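Local coordinates for protein family 88 glycosyl hydrolase (Bacteroides thetaiotaomicron, PDB 5NOA) that probably acts on the carbohydrate of arabinogalactan proteins such as gum arabic, and may be a polysaccharide lyase or an unsaturated rhamnogalacturonyl hydrolase, at residues W321-L324 with S325-L329; V372-L375 with E376-Q380. All coordinates share one frame; numbering follows the deposited sequence.

Contact 1: W321-L324 with S325-L329; sequences WKYL and STVAL
A first torsion of 180° turns the indole of Trp-321 away from its own nitrogen and toward the next turn, where Ser-325 lays its CB over one face of the five-membered ring, 4.0 Å from the centroid, a CH-pi contact. OG of Ser-325, placed between its own backbone N and carbonyl carbon, gives its proton to Trp-321 O at 2.8 Å. The amide N of Ser-325 binds the same oxygen from the opposite face of the carbonyl plane, so two donors of one residue grip it. Thr-326 N bonds to Lys-322 O at 3.0 Å. The side chains of Tyr-323 and Val-327 cross at about a right angle, with Tyr-323 CE1 3.6 Å from Val-327 CG1, and the far end of the ring reaches the methyl of Ala-328, while OH is hydrogen-bonded to Thr-289 of helix 289-304. Replacing the tyrosine with an alanine would probably leave Thr-289 without this partner and open a gap beside Val-327 and Ala-328. Tyr-323 O accepts both Val-327 N at 2.9 Å and Ala-328 N at 3.1 Å, and Leu-329 N then bonds to Leu-324 O at 3.0 Å. The step from i+4 to i+5 bonding marks a pi-type widening of the last turn of helix 310-328, implying that the shared Tyr-323 carbonyl bridges the change without a break in bonding.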
# COMPACT_ATOMS: atom_id res chain seq x y z
N TRP A 321 -9.60 -11.18 8.07
CA TRP A 321 -8.50 -11.72 8.88
C TRP A 321 -8.60 -13.23 9.00
O TRP A 321 -7.59 -13.92 9.03
CB TRP A 321 -8.41 -11.06 10.26
CG TRP A 321 -7.29 -11.65 11.03
CD1 TRP A 321 -7.38 -12.56 12.03
CD2 TRP A 321 -5.90 -11.46 10.77
NE1 TRP A 321 -6.12 -12.94 12.44
CE2 TRP A 321 -5.19 -12.28 11.67
CE3 TRP A 321 -5.17 -10.67 9.85
CZ2 TRP A 321 -3.81 -12.35 11.67
CZ3 TRP A 321 -3.80 -10.74 9.86
CH2 TRP A 321 -3.14 -11.57 10.78
N LYS A 322 -9.82 -13.75 9.09
CA LYS A 322 -10.00 -15.16 9.08
C LYS A 322 -9.37 -15.82 7.81
O LYS A 322 -8.63 -16.79 7.89
CB LYS A 322 -11.47 -15.46 9.24
CG LYS A 322 -11.79 -16.90 9.07
CD LYS A 322 -13.25 -17.13 9.43
CE LYS A 322 -13.70 -18.53 9.07
NZ LYS A 322 -13.15 -19.46 10.06
N TYR A 323 -9.65 -15.24 6.65
CA TYR A 323 -9.02 -15.71 5.43
C TYR A 323 -7.50 -15.59 5.52
O TYR A 323 -6.77 -16.53 5.16
CB TYR A 323 -9.57 -14.92 4.22
CG TYR A 323 -8.65 -15.06 3.03
CD1 TYR A 323 -8.62 -16.22 2.26
CD2 TYR A 323 -7.72 -14.08 2.74
CE1 TYR A 323 -7.71 -16.39 1.24
CE2 TYR A 323 -6.82 -14.23 1.70
CZ TYR A 323 -6.81 -15.40 0.96
OH TYR A 323 -5.91 -15.63 -0.07
N LEU A 324 -7.01 -14.42 5.93
CA LEU A 324 -5.54 -14.23 5.92
C LEU A 324 -4.84 -15.21 6.82
O LEU A 324 -3.80 -15.71 6.48
CB LEU A 324 -5.21 -12.80 6.31
CG LEU A 324 -5.62 -11.72 5.30
CD1 LEU A 324 -5.48 -10.34 5.92
CD2 LEU A 324 -4.80 -11.83 4.03
N SER A 325 -5.41 -15.44 7.99
CA SER A 325 -4.75 -16.26 9.00
C SER A 325 -4.90 -17.74 8.82
O SER A 325 -4.05 -18.49 9.29
CB SER A 325 -5.20 -15.81 10.39
OG SER A 325 -6.56 -16.01 10.59
N THR A 326 -5.96 -18.15 8.13
CA THR A 326 -6.27 -19.56 7.92
C THR A 326 -5.91 -20.11 6.56
O THR A 326 -5.64 -21.30 6.46
CB THR A 326 -7.76 -19.88 8.16
OG1 THR A 326 -8.61 -19.17 7.23
CG2 THR A 326 -8.08 -19.48 9.49
N VAL A 327 -6.04 -19.29 5.54
CA VAL A 327 -5.88 -19.75 4.17
C VAL A 327 -4.60 -19.19 3.56
O VAL A 327 -3.78 -19.97 3.02
CB VAL A 327 -7.11 -19.40 3.31
CG1 VAL A 327 -6.91 -19.83 1.89
CG2 VAL A 327 -8.37 -20.01 3.91
N ALA A 328 -4.39 -17.88 3.64
CA ALA A 328 -3.19 -17.29 3.04
C ALA A 328 -1.91 -17.70 3.79
O ALA A 328 -0.90 -18.05 3.17
CB ALA A 328 -3.30 -15.79 2.98
N LEU A 329 -1.93 -17.62 5.11
CA LEU A 329 -0.76 -17.91 5.92
C LEU A 329 -0.46 -19.39 5.98
O LEU A 329 -1.33 -20.19 6.23
CB LEU A 329 -1.03 -17.42 7.33
CG LEU A 329 0.03 -17.71 8.41
CD1 LEU A 329 1.33 -16.98 8.10
CD2 LEU A 329 -0.53 -17.28 9.75

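Contact 2: V372-L375 with E376-Q380; sequences VRYL and ESLIQ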
# COMPACT_ATOMS: atom_id res chain seq x y z
N VAL A 372 -3.21 -6.17 15.66
CA VAL A 372 -2.70 -6.13 17.04
C VAL A 372 -3.18 -4.88 17.75
O VAL A 372 -3.62 -4.94 18.90
CB VAL A 372 -1.17 -6.23 17.06
CG1 VAL A 372 -0.61 -5.96 18.45
CG2 VAL A 372 -0.72 -7.58 16.58
N ARG A 373 -3.10 -3.74 17.06
CA ARG A 373 -3.57 -2.49 17.65
C ARG A 373 -5.05 -2.53 18.04
O ARG A 373 -5.45 -2.09 19.12
CB ARG A 373 -3.24 -1.30 16.76
CG ARG A 373 -1.72 -1.15 16.52
CD ARG A 373 -1.39 0.05 15.68
NE ARG A 373 0.04 0.11 15.32
CZ ARG A 373 0.56 -0.21 14.14
NH1 ARG A 373 -0.17 -0.64 13.08
NH2 ARG A 373 1.88 -0.08 13.99
N TYR A 374 -5.88 -3.09 17.17
CA TYR A 374 -7.30 -3.29 17.49
C TYR A 374 -7.48 -4.22 18.70
O TYR A 374 -8.21 -3.89 19.65
CB TYR A 374 -8.02 -3.87 16.26
CG TYR A 374 -9.37 -4.42 16.60
CD1 TYR A 374 -10.39 -3.58 17.02
CD2 TYR A 374 -9.61 -5.77 16.51
CE1 TYR A 374 -11.62 -4.08 17.36
CE2 TYR A 374 -10.85 -6.27 16.83
CZ TYR A 374 -11.85 -5.43 17.26
OH TYR A 374 -13.09 -5.97 17.61
N LEU A 375 -6.85 -5.39 18.68
CA LEU A 375 -7.04 -6.35 19.75
C LEU A 375 -6.59 -5.80 21.10
O LEU A 375 -7.21 -6.11 22.11
CB LEU A 375 -6.36 -7.66 19.42
CG LEU A 375 -6.94 -8.42 18.24
CD1 LEU A 375 -5.99 -9.54 17.88
CD2 LEU A 375 -8.36 -8.93 18.50
N GLU A 376 -5.51 -5.03 21.10
CA GLU A 376 -5.00 -4.51 22.35
C GLU A 376 -5.91 -3.45 22.96
O GLU A 376 -5.78 -3.17 24.16
CB GLU A 376 -3.56 -3.98 22.17
CG GLU A 376 -2.55 -5.11 21.97
CD GLU A 376 -1.13 -4.69 21.89
OE1 GLU A 376 -0.24 -5.59 21.87
OE2 GLU A 376 -0.88 -3.48 21.78
N SER A 377 -6.80 -2.87 22.14
CA SER A 377 -7.82 -1.87 22.60
C SER A 377 -8.93 -2.52 23.40
O SER A 377 -9.64 -1.86 24.12
CB SER A 377 -8.48 -1.11 21.37
OG SER A 377 -9.57 -1.83 20.62
N LEU A 378 -9.12 -3.83 23.26
CA LEU A 378 -10.30 -4.47 23.84
C LEU A 378 -10.09 -4.67 25.37
O LEU A 378 -8.98 -4.89 25.85
CB LEU A 378 -10.63 -5.81 23.10
CG LEU A 378 -10.87 -5.64 21.58
CD1 LEU A 378 -11.07 -7.02 20.95
CD2 LEU A 378 -12.08 -4.76 21.27
N ILE A 379 -11.17 -4.67 26.13
CA ILE A 379 -11.03 -4.88 27.60
C ILE A 379 -10.43 -6.27 27.89
O ILE A 379 -10.85 -7.23 27.30
CB ILE A 379 -12.37 -4.78 28.29
CG1 ILE A 379 -12.99 -3.40 28.13
CG2 ILE A 379 -12.29 -5.13 29.78
CD1 ILE A 379 -12.20 -2.25 28.79
N GLN A 380 -9.48 -6.33 28.84
CA GLN A 380 -8.91 -7.60 29.33
C GLN A 380 -9.69 -8.04 30.54
O GLN A 380 -9.64 -7.42 31.62
CB GLN A 380 -7.44 -7.41 29.72
CG GLN A 380 -6.55 -6.92 28.59
CD GLN A 380 -6.67 -7.80 27.38
OE1 GLN A 380 -5.97 -8.82 27.24
NE2 GLN A 380 -7.57 -7.41 26.48
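Val-372 runs alongside Glu-376, the two side chains pointing the same way, and its CG1 methyl lies 3.5 Å from Glu-376 OE1 and a little farther from CD. The glutamate reaches that place because CG stands anti to its carbonyl carbon (chi1 -71°) and the chain beyond is extended, which carries the carboxylate outward beside the valine methyl. Beneath this overlap the backbone keeps a regular helical bond, Glu-376 N to Val-372 O at 2.9 Å. One residue later the pattern slackens: Ser-377 N makes a weak bond to Arg-373 O and a shorter one, 3.0 Å, to Tyr-374 O, the latter from well above the carbonyl plane. Ser-377 OG reaches Tyr-374 O at 2.7 Å in the carbonyl plane, on a lone pair, so this oxygen takes two donors from one serine. Leu-378 N binds Leu-375 O at 3.2 Å, three residues back, so the i+4 pattern has given way to i+3; the approach is again from above the plane. The side chain of Leu-378 folds back on the last turn; its CD2 lies 4.0 Å from Tyr-374 CE1, and its CD1 lies 4.1 Å from Leu-375 CD2. Beyond it, Gln-380 bends round to give NE2 to Leu-378 O. Outside the two segments, Val-372 packs on Val-33, Val-34 and Ile-37 of helix 29-47, and Arg-373 forms salt bridges with Glu-67 and Glu-370. The tightening into i+3 bonds, followed by the extended backbone of Leu-378, is typical of a C-terminal helix end that closes in a 3-10-like turn, here finishing helix 358-377 in a helical protein of the six-hairpin clan, consistent with the (alpha/alpha)6 barrel of family 88 glycosyl hydrolases.

Contacts 1 and 2 are both helix endings on consecutive helices, 310-328 and 358-377; their centres are about 19 Å apart and their nearest atoms about 6 Å, without touching. Contact 1 is partly buried, with four of nine touching residues enclosed, whereas contact 2 lies at the surface with one of seven. The helices themselves meet: Trp-321 packs on Ala-368 and Arg-371, and Tyr-374 on Gln-314 and Glu-318. Helix 29-47 also borders both contacts. Each uses a serine hydroxyl on a main-chain carbonyl, but the chain widens to i+5 bonding in contact 1 and tightens to i+3 in contact 2.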